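Local coordinates for AimR transcriptional regulator (Bacillus phage phi3T, PDB 5ZVV), which activates transcription of the phage aimX locus as a homodimer, apparently promoting lytic growth until the arbitrium peptide turns it into an inactive monomer and lysogeny follows, at residues Ala18-Leu23 against Lys54-Asp59; Glu44-Leu49 against Ser66-Glu71. All coordinates share one frame; numbering follows the deposited sequence.

Overall arrangement
Near the N terminus, helix 14-24 supplies Ala-18 to Leu-23, the first half of contact 1. The chain then passes through helix 29-36 to Glu-44 to Leu-49, where helix 47-56 begins and contact 2 takes its first partner. The far end of that helix returns to helix 14-24 and closes contact 1, a loop of 30 intervening residues; helix 61-69 then folds back on the beginning of helix 47-56 and closes contact 2 after 16. The two loops therefore cross. Helix 47-56 is common to both, its start packed on helix 61-69 and its end on helix 14-24, with the contact centres about 15 Å apart.

Contact 1: Ala18-Leu23 against Lys54-Asp59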
# COMPACT_ATOMS: atom_id res chain seq x y z
N ALA A 18 -33.98 34.37 -22.16
CA ALA A 18 -34.49 33.21 -22.89
C ALA A 18 -33.52 32.04 -22.83
O ALA A 18 -33.93 30.89 -22.63
CB ALA A 18 -34.78 33.60 -24.34
N ARG A 19 -32.22 32.31 -22.99
CA ARG A 19 -31.25 31.21 -23.00
C ARG A 19 -31.02 30.64 -21.61
O ARG A 19 -30.78 29.43 -21.47
CB ARG A 19 -29.93 31.68 -23.62
CG ARG A 19 -29.13 32.67 -22.79
CD ARG A 19 -27.77 32.96 -23.42
NE ARG A 19 -27.89 33.73 -24.66
CZ ARG A 19 -27.64 35.03 -24.76
NH1 ARG A 19 -27.78 35.64 -25.92
NH2 ARG A 19 -27.23 35.71 -23.70
N LEU A 20 -31.10 31.47 -20.57
CA LEU A 20 -30.97 30.97 -19.20
C LEU A 20 -32.23 30.24 -18.76
O LEU A 20 -32.14 29.21 -18.07
CB LEU A 20 -30.65 32.11 -18.24
CG LEU A 20 -29.17 32.49 -18.11
CD1 LEU A 20 -28.99 33.68 -17.18
CD2 LEU A 20 -28.37 31.29 -17.62
N ALA A 21 -33.40 30.76 -19.13
CA ALA A 21 -34.64 30.03 -18.86
C ALA A 21 -34.64 28.68 -19.57
O ALA A 21 -35.04 27.67 -18.98
CB ALA A 21 -35.84 30.87 -19.30
N LYS A 22 -34.19 28.65 -20.82
CA LYS A 22 -34.08 27.40 -21.56
C LYS A 22 -33.08 26.46 -20.91
O LYS A 22 -33.29 25.24 -20.86
CB LYS A 22 -33.70 27.69 -23.01
CG LYS A 22 -33.08 26.52 -23.77
CD LYS A 22 -34.12 25.78 -24.60
CE LYS A 22 -33.46 25.03 -25.75
NZ LYS A 22 -32.35 24.15 -25.28
N LEU A 23 -31.96 27.01 -20.41
CA LEU A 23 -30.98 26.18 -19.72
C LEU A 23 -31.56 25.58 -18.45
O LEU A 23 -31.23 24.45 -18.09
CB LEU A 23 -29.74 27.01 -19.40
CG LEU A 23 -28.62 26.31 -18.63
CD1 LEU A 23 -28.13 25.08 -19.37
CD2 LEU A 23 -27.47 27.27 -18.36
N LYS A 54 -23.44 29.53 -12.15
CA LYS A 54 -22.14 29.40 -12.81
C LYS A 54 -22.14 30.10 -14.16
O LYS A 54 -21.13 30.68 -14.57
CB LYS A 54 -21.76 27.93 -12.95
CG LYS A 54 -20.28 27.64 -12.70
CD LYS A 54 -19.42 28.03 -13.90
CE LYS A 54 -17.93 27.92 -13.58
NZ LYS A 54 -17.46 29.00 -12.66
N ASN A 55 -23.28 30.05 -14.87
CA ASN A 55 -23.34 30.73 -16.16
C ASN A 55 -23.36 32.25 -16.00
O ASN A 55 -22.77 32.97 -16.82
CB ASN A 55 -24.58 30.27 -16.94
CG ASN A 55 -24.73 30.98 -18.27
OD1 ASN A 55 -25.29 32.08 -18.35
ND2 ASN A 55 -24.22 30.36 -19.33
N LEU A 56 -24.01 32.75 -14.96
CA LEU A 56 -24.27 34.18 -14.83
C LEU A 56 -23.18 34.91 -14.06
O LEU A 56 -22.73 35.98 -14.49
CB LEU A 56 -25.63 34.39 -14.16
CG LEU A 56 -26.32 35.74 -14.35
CD1 LEU A 56 -26.35 36.12 -15.82
CD2 LEU A 56 -27.73 35.68 -13.78
N PHE A 57 -22.73 34.36 -12.94
CA PHE A 57 -21.73 34.99 -12.08
C PHE A 57 -20.55 34.04 -11.89
O PHE A 57 -20.36 33.48 -10.81
CB PHE A 57 -22.33 35.37 -10.73
CG PHE A 57 -23.67 36.04 -10.82
CD1 PHE A 57 -23.77 37.37 -11.22
CD2 PHE A 57 -24.83 35.35 -10.50
CE1 PHE A 57 -25.01 37.99 -11.30
CE2 PHE A 57 -26.06 35.97 -10.58
CZ PHE A 57 -26.15 37.29 -10.98
N PRO A 58 -19.74 33.84 -12.94
CA PRO A 58 -18.64 32.86 -12.82
C PRO A 58 -17.54 33.28 -11.86
O PRO A 58 -16.94 32.41 -11.22
CB PRO A 58 -18.12 32.75 -14.26
CG PRO A 58 -18.45 34.07 -14.87
CD PRO A 58 -19.77 34.48 -14.26
N ASP A 59 -17.26 34.58 -11.73
CA ASP A 59 -16.18 35.05 -10.88
C ASP A 59 -16.60 35.30 -9.44
O ASP A 59 -15.74 35.52 -8.59
CB ASP A 59 -15.57 36.33 -11.45
CG ASP A 59 -14.61 36.07 -12.59
OD1 ASP A 59 -13.99 34.98 -12.62
OD2 ASP A 59 -14.46 36.95 -13.47
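Leu-20 and Asn-55 meet with their first torsions set differently: in Leu-20 CG lies opposite the carbonyl carbon (chi1 -85°), and its two methyls reach separate neighbours. In Asn-55 CG stands opposite the backbone N (chi1 178°), a setting that carries the amide out to helix 14-24. There Leu-20 CD2 lies 3.3 Å from Asn-55 OD1 and 3.7 Å from Asn-55 CG. The other methyl turns to Leu-56: the two leucine side chains cross at roughly a right angle, and Leu-20 CD1 comes to 3.8 Å from Leu-56 CD1, so that one leucine divides its branches between an apolar and a polar neighbour. About one turn further along the same helix, Leu-23 adds a looser touch, its CD2 being 4.4 Å from Asn-55 CB. The helix carrying Asn-55 and Leu-56 is at its end here, for Phe-57 is the first residue to leave helical geometry. Cys-10 of helix 2-11 and Phe-32 of helix 29-36 also pack on Leu-20, while Ile-6 and Glu-9 of helix 2-11 touch Leu-56. The segments are joined by van der Waals contact alone: a methyl is no conventional donor to the amide oxygen, so Asn-55 takes part through its bulk, and the cohesion of this partly buried seam probably comes chiefly from apolar burial around Leu-20.

Contact 2: Glu44-Leu49 against Ser66-Glu71; sequences ENLGGL and SEYFLE
The ring of Tyr-68 receives two leucines of the facing segment: Leu-46 CD2 sits at its edge, near the ring plane and 4.1 Å from Tyr-68 CE2, and Leu-49 CD2 approaches obliquely. That second methyl bears on the phenol end, 3.4 Å from Tyr-68 CZ and 3.3 Å from Tyr-68 OH, with the two side chains arriving from opposite directions. The Phe-69 ring is likewise met obliquely, by Leu-46 CD1 at 3.6 Å from Phe-69 CE1. Leu-46 thus places one methyl against each aromatic ring, sliding past Tyr-68 while crossing Phe-69. Beside it, Asn-45 OD1 accepts a capping bond from Gly-47 N at 2.9 Å, almost straight (179° at the hydrogen), with the donor above the carbonyl plane. Gln-81 NE2 bonds to Asn-45 OD1 and Gln-81 OE1 accepts from Leu-46 N, which probably helps hold the turn. Helix 77-88 also packs on Leu-46 and Phe-69, and Ile-6 and Leu-2 of helix 2-11 touch Leu-49 and Tyr-68 respectively. The result is a small buried leucine-aromatic cluster where the turn into helix 47-56 and its beginning meet the C-terminal part of helix 61-69, consecutive helices running roughly antiparallel as a helical hairpin.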
# COMPACT_ATOMS: atom_id res chain seq x y z
N GLU A 44 -35.63 22.38 -3.76
CA GLU A 44 -35.61 20.92 -3.75
C GLU A 44 -34.30 20.35 -4.29
O GLU A 44 -33.79 19.36 -3.76
CB GLU A 44 -36.80 20.38 -4.55
CG GLU A 44 -36.99 18.88 -4.48
CD GLU A 44 -38.35 18.44 -4.99
OE1 GLU A 44 -39.29 19.27 -4.96
OE2 GLU A 44 -38.48 17.28 -5.43
N ASN A 45 -33.74 20.98 -5.32
CA ASN A 45 -32.51 20.51 -5.95
C ASN A 45 -31.69 21.71 -6.39
O ASN A 45 -32.25 22.69 -6.90
CB ASN A 45 -32.81 19.60 -7.15
CG ASN A 45 -31.58 18.86 -7.66
OD1 ASN A 45 -30.45 19.30 -7.46
ND2 ASN A 45 -31.81 17.74 -8.33
N LEU A 46 -30.38 21.63 -6.20
CA LEU A 46 -29.49 22.74 -6.52
C LEU A 46 -28.97 22.72 -7.95
O LEU A 46 -28.53 23.76 -8.45
CB LEU A 46 -28.29 22.76 -5.57
CG LEU A 46 -28.53 23.08 -4.09
CD1 LEU A 46 -27.21 23.01 -3.34
CD2 LEU A 46 -29.17 24.45 -3.94
N GLY A 47 -29.01 21.56 -8.62
CA GLY A 47 -28.36 21.38 -9.91
C GLY A 47 -28.61 22.47 -10.94
O GLY A 47 -27.67 23.11 -11.41
N GLY A 48 -29.88 22.68 -11.28
CA GLY A 48 -30.21 23.72 -12.25
C GLY A 48 -29.80 25.10 -11.77
O GLY A 48 -29.21 25.88 -12.53
N LEU A 49 -30.10 25.42 -10.51
CA LEU A 49 -29.70 26.71 -9.97
C LEU A 49 -28.19 26.89 -10.02
O LEU A 49 -27.71 27.98 -10.37
CB LEU A 49 -30.20 26.87 -8.53
CG LEU A 49 -29.77 28.19 -7.89
CD1 LEU A 49 -30.46 29.38 -8.56
CD2 LEU A 49 -30.05 28.18 -6.41
N SER A 66 -21.81 31.15 -1.13
CA SER A 66 -21.48 31.11 0.29
C SER A 66 -22.61 31.69 1.12
O SER A 66 -22.92 31.19 2.20
CB SER A 66 -20.17 31.85 0.54
OG SER A 66 -19.85 31.86 1.92
N GLU A 67 -23.24 32.76 0.62
CA GLU A 67 -24.40 33.31 1.32
C GLU A 67 -25.63 32.44 1.13
O GLU A 67 -26.43 32.27 2.06
CB GLU A 67 -24.66 34.74 0.84
CG GLU A 67 -25.81 35.43 1.54
CD GLU A 67 -25.98 36.87 1.07
OE1 GLU A 67 -25.26 37.29 0.14
OE2 GLU A 67 -26.84 37.58 1.64
N TYR A 68 -25.80 31.86 -0.06
CA TYR A 68 -27.02 31.14 -0.39
C TYR A 68 -27.09 29.79 0.33
O TYR A 68 -28.14 29.42 0.87
CB TYR A 68 -27.12 30.95 -1.90
CG TYR A 68 -28.41 30.35 -2.39
CD1 TYR A 68 -29.50 31.15 -2.71
CD2 TYR A 68 -28.54 28.97 -2.55
CE1 TYR A 68 -30.68 30.60 -3.16
CE2 TYR A 68 -29.72 28.41 -3.00
CZ TYR A 68 -30.79 29.24 -3.30
OH TYR A 68 -31.96 28.69 -3.76
N PHE A 69 -25.98 29.05 0.33
CA PHE A 69 -25.99 27.70 0.89
C PHE A 69 -26.32 27.71 2.38
O PHE A 69 -26.98 26.79 2.88
CB PHE A 69 -24.63 27.03 0.67
CG PHE A 69 -24.42 26.53 -0.74
CD1 PHE A 69 -25.47 26.50 -1.64
CD2 PHE A 69 -23.17 26.09 -1.14
CE1 PHE A 69 -25.27 26.04 -2.93
CE2 PHE A 69 -22.97 25.62 -2.43
CZ PHE A 69 -24.02 25.60 -3.33
N LEU A 70 -25.87 28.73 3.10
CA LEU A 70 -26.11 28.81 4.54
C LEU A 70 -27.57 29.07 4.88
O LEU A 70 -27.94 28.98 6.05
CB LEU A 70 -25.23 29.88 5.17
CG LEU A 70 -23.72 29.61 5.10
CD1 LEU A 70 -22.94 30.75 5.75
CD2 LEU A 70 -23.38 28.28 5.75
N GLU A 71 -28.41 29.38 3.88
CA GLU A 71 -29.83 29.57 4.10
C GLU A 71 -30.66 28.33 3.79
O GLU A 71 -31.86 28.33 4.08
CB GLU A 71 -30.34 30.75 3.26
CG GLU A 71 -29.72 32.09 3.63
CD GLU A 71 -29.94 32.46 5.09
OE1 GLU A 71 -31.02 32.14 5.63
OE2 GLU A 71 -29.03 33.06 5.69